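Local structure of JSC1_58120g3 (6XHH) at residues E28-E36 / R153-L163. The protein probably senses far-red light as a cyanobacteriochrome, through a GAF domain that holds a linear tetrapyrrole chromophore. Numbering follows the deposited sequence.
Sequences EVRRLFGIE and RHWDEAEVQLL. With EDO (1,2-ethanediol), chain E.
F33 drives its ring from the end of helix 18-33 into the start of helix 157-178, and most of the apolar contacts gather round that phenyl. These two GAF-domain helices lie nearly antiparallel, with I35, W155 and L163 packing on the central antiparallel sheet. With CG anti to its own carbonyl carbon (chi1 -75°), the F33 ring slides past the side chain of E159 in the opposite direction, F33 CZ lying 3.7 Å from E159 CB. L163 meets the ring at its edge, L163 CG 3.7 Å from F33 CE2, while W155 CZ3 approaches obliquely. L162 CD1 touches both L32 CD2 (3.9 Å), tip to tip, and F33 CZ (4.0 Å). V29 and L163 cross at about a right angle, V29 CG1 against L163 CD2.

The polar half belongs to R153. R153 NH2 donates to F33 O at 3.0 Å (N-H...O 151°), on a lone pair in the carbonyl plane, with F33 O tilted from the guanidinium plane. Here the helix ends in a Schellman motif, G34 its C-prime residue. R153 NH1 meets E159 OE1 at 3.0 Å on the syn side and R153 NH2 meets E159 OE2 from above the carboxylate plane, so the two groups are not coplanar. D156 N reaches E159 OE1 from the other face, and D156 OD1 takes E159 N in return, a capping box. I35 CG2 packs 3.3 Å from R153 NE, which also donates to a 1,2-ethanediol, probably from the crystallisation liquor. A methionine in place of R153 would probably leave the E159 carboxylate without its counter-charge and F33 O without this donor. One arginine thus ties one helix's C-terminal end to the other's capped N-terminus, and the E159 carboxylate probably offsets its charge beside this mostly buried apolar seam.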
loop_
_atom_site.group_PDB
_atom_site.type_symbol
_atom_site.label_atom_id
_atom_site.label_comp_id
_atom_site.label_asym_id
_atom_site.label_seq_id
_atom_site.Cartn_x
_atom_site.Cartn_y
_atom_site.Cartn_z
ATOM N N GLU A 28 0.082 10.050 8.403
ATOM C CA GLU A 28 -1.337 10.207 8.708
ATOM C C GLU A 28 -2.094 8.895 8.549
ATOM O O GLU A 28 -2.959 8.570 9.370
ATOM C CB GLU A 28 -1.946 11.290 7.821
ATOM C CG GLU A 28 -1.407 12.668 8.087
ATOM C CD GLU A 28 -1.445 13.031 9.549
ATOM O OE1 GLU A 28 -2.461 12.725 10.213
ATOM O OE2 GLU A 28 -0.456 13.623 10.029
ATOM N N VAL A 29 -1.798 8.129 7.500
ATOM C CA VAL A 29 -2.445 6.831 7.342
ATOM C C VAL A 29 -2.078 5.893 8.487
ATOM O O VAL A 29 -2.935 5.156 8.995
ATOM C CB VAL A 29 -2.101 6.217 5.974
ATOM C CG1 VAL A 29 -2.613 4.782 5.910
ATOM C CG2 VAL A 29 -2.708 7.059 4.852
ATOM N N ARG A 30 -0.806 5.891 8.908
ATOM C CA ARG A 30 -0.393 4.997 9.992
ATOM C C ARG A 30 -1.118 5.333 11.292
ATOM O O ARG A 30 -1.608 4.440 11.991
ATOM C CB ARG A 30 1.124 5.061 10.202
ATOM C CG ARG A 30 1.662 3.847 10.972
ATOM C CD ARG A 30 2.917 4.147 11.806
ATOM N NE ARG A 30 2.730 5.317 12.661
ATOM C CZ ARG A 30 2.004 5.339 13.777
ATOM N NH1 ARG A 30 1.896 6.469 14.465
ATOM N NH2 ARG A 30 1.380 4.248 14.211
ATOM N N ARG A 31 -1.188 6.625 11.626
ATOM C CA ARG A 31 -1.906 7.084 12.815
ATOM C C ARG A 31 -3.386 6.711 12.744
ATOM O O ARG A 31 -3.964 6.197 13.710
ATOM C CB ARG A 31 -1.741 8.607 12.931
ATOM C CG ARG A 31 -2.363 9.254 14.164
ATOM C CD ARG A 31 -2.127 10.775 14.174
ATOM N NE ARG A 31 -3.276 11.527 13.671
ATOM C CZ ARG A 31 -4.061 12.292 14.425
ATOM N NH1 ARG A 31 -3.826 12.413 15.724
ATOM N NH2 ARG A 31 -5.083 12.939 13.878
ATOM N N LEU A 32 -4.014 6.987 11.597
ATOM C CA LEU A 32 -5.435 6.711 11.415
ATOM C C LEU A 32 -5.754 5.238 11.648
ATOM O O LEU A 32 -6.702 4.899 12.366
ATOM C CB LEU A 32 -5.843 7.132 10.006
ATOM C CG LEU A 32 -7.287 6.856 9.592
ATOM C CD1 LEU A 32 -8.231 7.641 10.481
ATOM C CD2 LEU A 32 -7.493 7.225 8.130
ATOM N N PHE A 33 -4.967 4.349 11.051
ATOM C CA PHE A 33 -5.200 2.914 11.174
ATOM C C PHE A 33 -4.639 2.313 12.458
ATOM O O PHE A 33 -4.927 1.146 12.751
ATOM C CB PHE A 33 -4.596 2.187 9.966
ATOM C CG PHE A 33 -5.394 2.343 8.687
ATOM C CD1 PHE A 33 -6.623 2.990 8.680
ATOM C CD2 PHE A 33 -4.918 1.829 7.494
ATOM C CE1 PHE A 33 -7.370 3.117 7.504
ATOM C CE2 PHE A 33 -5.662 1.958 6.311
ATOM C CZ PHE A 33 -6.881 2.607 6.321
ATOM N N GLY A 34 -3.867 3.073 13.231
ATOM C CA GLY A 34 -3.209 2.536 14.409
ATOM C C GLY A 34 -2.376 1.310 14.094
ATOM O O GLY A 34 -2.484 0.279 14.771
ATOM N N ILE A 35 -1.539 1.397 13.064
ATOM C CA ILE A 35 -0.748 0.239 12.661
ATOM C C ILE A 35 0.741 0.551 12.733
ATOM O O ILE A 35 1.145 1.661 13.105
ATOM C CB ILE A 35 -1.120 -0.236 11.248
ATOM C CG1 ILE A 35 -0.937 0.904 10.226
ATOM C CG2 ILE A 35 -2.546 -0.799 11.232
ATOM C CD1 ILE A 35 -1.372 0.526 8.802
ATOM N N GLU A 36 1.568 -0.418 12.351
ATOM C CA GLU A 36 2.994 -0.345 12.631
ATOM C C GLU A 36 3.834 0.149 11.461
ATOM O O GLU A 36 4.950 0.618 11.686
ATOM C CB GLU A 36 3.491 -1.719 13.109
ATOM C CG GLU A 36 2.965 -2.016 14.516
ATOM C CD GLU A 36 2.909 -3.495 14.906
ATOM O OE1 GLU A 36 3.007 -4.404 14.051
ATOM O OE2 GLU A 36 2.764 -3.746 16.123
ATOM N N ARG A 153 -4.023 -8.467 11.295
ATOM C CA ARG A 153 -4.984 -7.406 11.530
ATOM C C ARG A 153 -6.047 -7.516 10.462
ATOM O O ARG A 153 -5.724 -7.756 9.298
ATOM C CB ARG A 153 -4.332 -6.029 11.474
ATOM C CG ARG A 153 -5.289 -4.889 11.779
ATOM C CD ARG A 153 -4.844 -3.677 11.031
ATOM N NE ARG A 153 -5.424 -2.414 11.486
ATOM C CZ ARG A 153 -6.508 -1.853 10.966
ATOM N NH1 ARG A 153 -7.199 -2.479 10.025
ATOM N NH2 ARG A 153 -6.911 -0.674 11.412
ATOM N N HIS A 154 -7.304 -7.366 10.868
ATOM C CA HIS A 154 -8.406 -7.456 9.926
ATOM C C HIS A 154 -8.552 -6.143 9.171
ATOM O O HIS A 154 -8.604 -5.076 9.783
ATOM C CB HIS A 154 -9.699 -7.782 10.671
ATOM C CG HIS A 154 -10.914 -7.689 9.818
ATOM N ND1 HIS A 154 -11.092 -8.467 8.694
ATOM C CD2 HIS A 154 -12.030 -6.939 9.938
ATOM C CE1 HIS A 154 -12.259 -8.179 8.144
ATOM N NE2 HIS A 154 -12.847 -7.254 8.877
ATOM N N TRP A 155 -8.609 -6.224 7.841
ATOM C CA TRP A 155 -8.866 -5.068 6.989
ATOM C C TRP A 155 -10.317 -5.086 6.533
ATOM O O TRP A 155 -10.777 -6.088 5.983
ATOM C CB TRP A 155 -7.939 -5.057 5.764
ATOM C CG TRP A 155 -6.478 -5.220 6.093
ATOM C CD1 TRP A 155 -5.738 -6.376 5.989
ATOM C CD2 TRP A 155 -5.586 -4.222 6.616
ATOM N NE1 TRP A 155 -4.439 -6.150 6.403
ATOM C CE2 TRP A 155 -4.320 -4.838 6.794
ATOM C CE3 TRP A 155 -5.731 -2.873 6.952
ATOM C CZ2 TRP A 155 -3.203 -4.142 7.287
ATOM C CZ3 TRP A 155 -4.613 -2.180 7.440
ATOM C CH2 TRP A 155 -3.363 -2.825 7.598
ATOM N N ASP A 156 -11.049 -3.993 6.754
ATOM C CA ASP A 156 -12.400 -3.949 6.202
ATOM C C ASP A 156 -12.415 -3.136 4.910
ATOM O O ASP A 156 -11.462 -2.429 4.573
ATOM C CB ASP A 156 -13.428 -3.422 7.222
ATOM C CG ASP A 156 -13.183 -1.995 7.666
ATOM O OD1 ASP A 156 -12.834 -1.126 6.837
ATOM O OD2 ASP A 156 -13.418 -1.717 8.863
ATOM N N GLU A 157 -13.512 -3.256 4.157
ATOM C CA GLU A 157 -13.460 -2.695 2.815
ATOM C C GLU A 157 -13.473 -1.171 2.836
ATOM O O GLU A 157 -12.942 -0.542 1.917
ATOM C CB GLU A 157 -14.584 -3.263 1.944
ATOM C CG GLU A 157 -15.987 -3.029 2.395
ATOM C CD GLU A 157 -16.983 -3.686 1.436
ATOM O OE1 GLU A 157 -16.949 -4.934 1.292
ATOM O OE2 GLU A 157 -17.774 -2.950 0.808
ATOM N N ALA A 158 -14.049 -0.555 3.874
ATOM C CA ALA A 158 -13.967 0.899 4.000
ATOM C C ALA A 158 -12.524 1.373 4.172
ATOM O O ALA A 158 -12.139 2.419 3.643
ATOM C CB ALA A 158 -14.833 1.382 5.166
ATOM N N GLU A 159 -11.707 0.624 4.919
ATOM C CA GLU A 159 -10.289 0.952 5.002
ATOM C C GLU A 159 -9.594 0.804 3.657
ATOM O O GLU A 159 -8.739 1.619 3.296
ATOM C CB GLU A 159 -9.609 0.058 6.034
ATOM C CG GLU A 159 -10.084 0.341 7.419
ATOM C CD GLU A 159 -9.569 -0.678 8.405
ATOM O OE1 GLU A 159 -9.298 -1.819 7.998
ATOM O OE2 GLU A 159 -9.473 -0.344 9.587
ATOM N N VAL A 160 -9.924 -0.245 2.910
ATOM C CA VAL A 160 -9.289 -0.416 1.605
ATOM C C VAL A 160 -9.707 0.710 0.666
ATOM O O VAL A 160 -8.889 1.256 -0.089
ATOM C CB VAL A 160 -9.634 -1.806 1.032
ATOM C CG1 VAL A 160 -8.965 -1.997 -0.308
ATOM C CG2 VAL A 160 -9.204 -2.906 2.000
ATOM N N GLN A 161 -10.980 1.096 0.714
ATOM C CA GLN A 161 -11.429 2.218 -0.099
ATOM C C GLN A 161 -10.713 3.504 0.291
ATOM O O GLN A 161 -10.264 4.259 -0.583
ATOM C CB GLN A 161 -12.950 2.364 0.015
ATOM C CG GLN A 161 -13.687 1.419 -0.916
ATOM C CD GLN A 161 -14.915 0.761 -0.303
ATOM O OE1 GLN A 161 -15.490 1.254 0.667
ATOM N NE2 GLN A 161 -15.318 -0.370 -0.875
ATOM N N LEU A 162 -10.564 3.759 1.595
ATOM C CA LEU A 162 -9.809 4.927 2.034
ATOM C C LEU A 162 -8.395 4.890 1.475
ATOM O O LEU A 162 -7.888 5.890 0.953
ATOM C CB LEU A 162 -9.794 5.001 3.565
ATOM C CG LEU A 162 -9.130 6.174 4.315
ATOM C CD1 LEU A 162 -7.615 6.042 4.400
ATOM C CD2 LEU A 162 -9.495 7.500 3.715
ATOM N N LEU A 163 -7.728 3.738 1.599
ATOM C CA LEU A 163 -6.354 3.635 1.123
ATOM C C LEU A 163 -6.257 3.960 -0.354
ATOM O O LEU A 163 -5.311 4.621 -0.791
ATOM C CB LEU A 163 -5.817 2.225 1.376
ATOM C CG LEU A 163 -5.124 1.887 2.695
ATOM C CD1 LEU A 163 -4.673 0.430 2.698
ATOM C CD2 LEU A 163 -3.924 2.800 2.973
HETATM C C1 EDO E . -5.450 -2.417 14.999
HETATM O O1 EDO E . -4.723 -1.374 14.331
HETATM C C2 EDO E . -4.746 -2.802 16.301
HETATM O O2 EDO E . -4.378 -1.600 16.999
#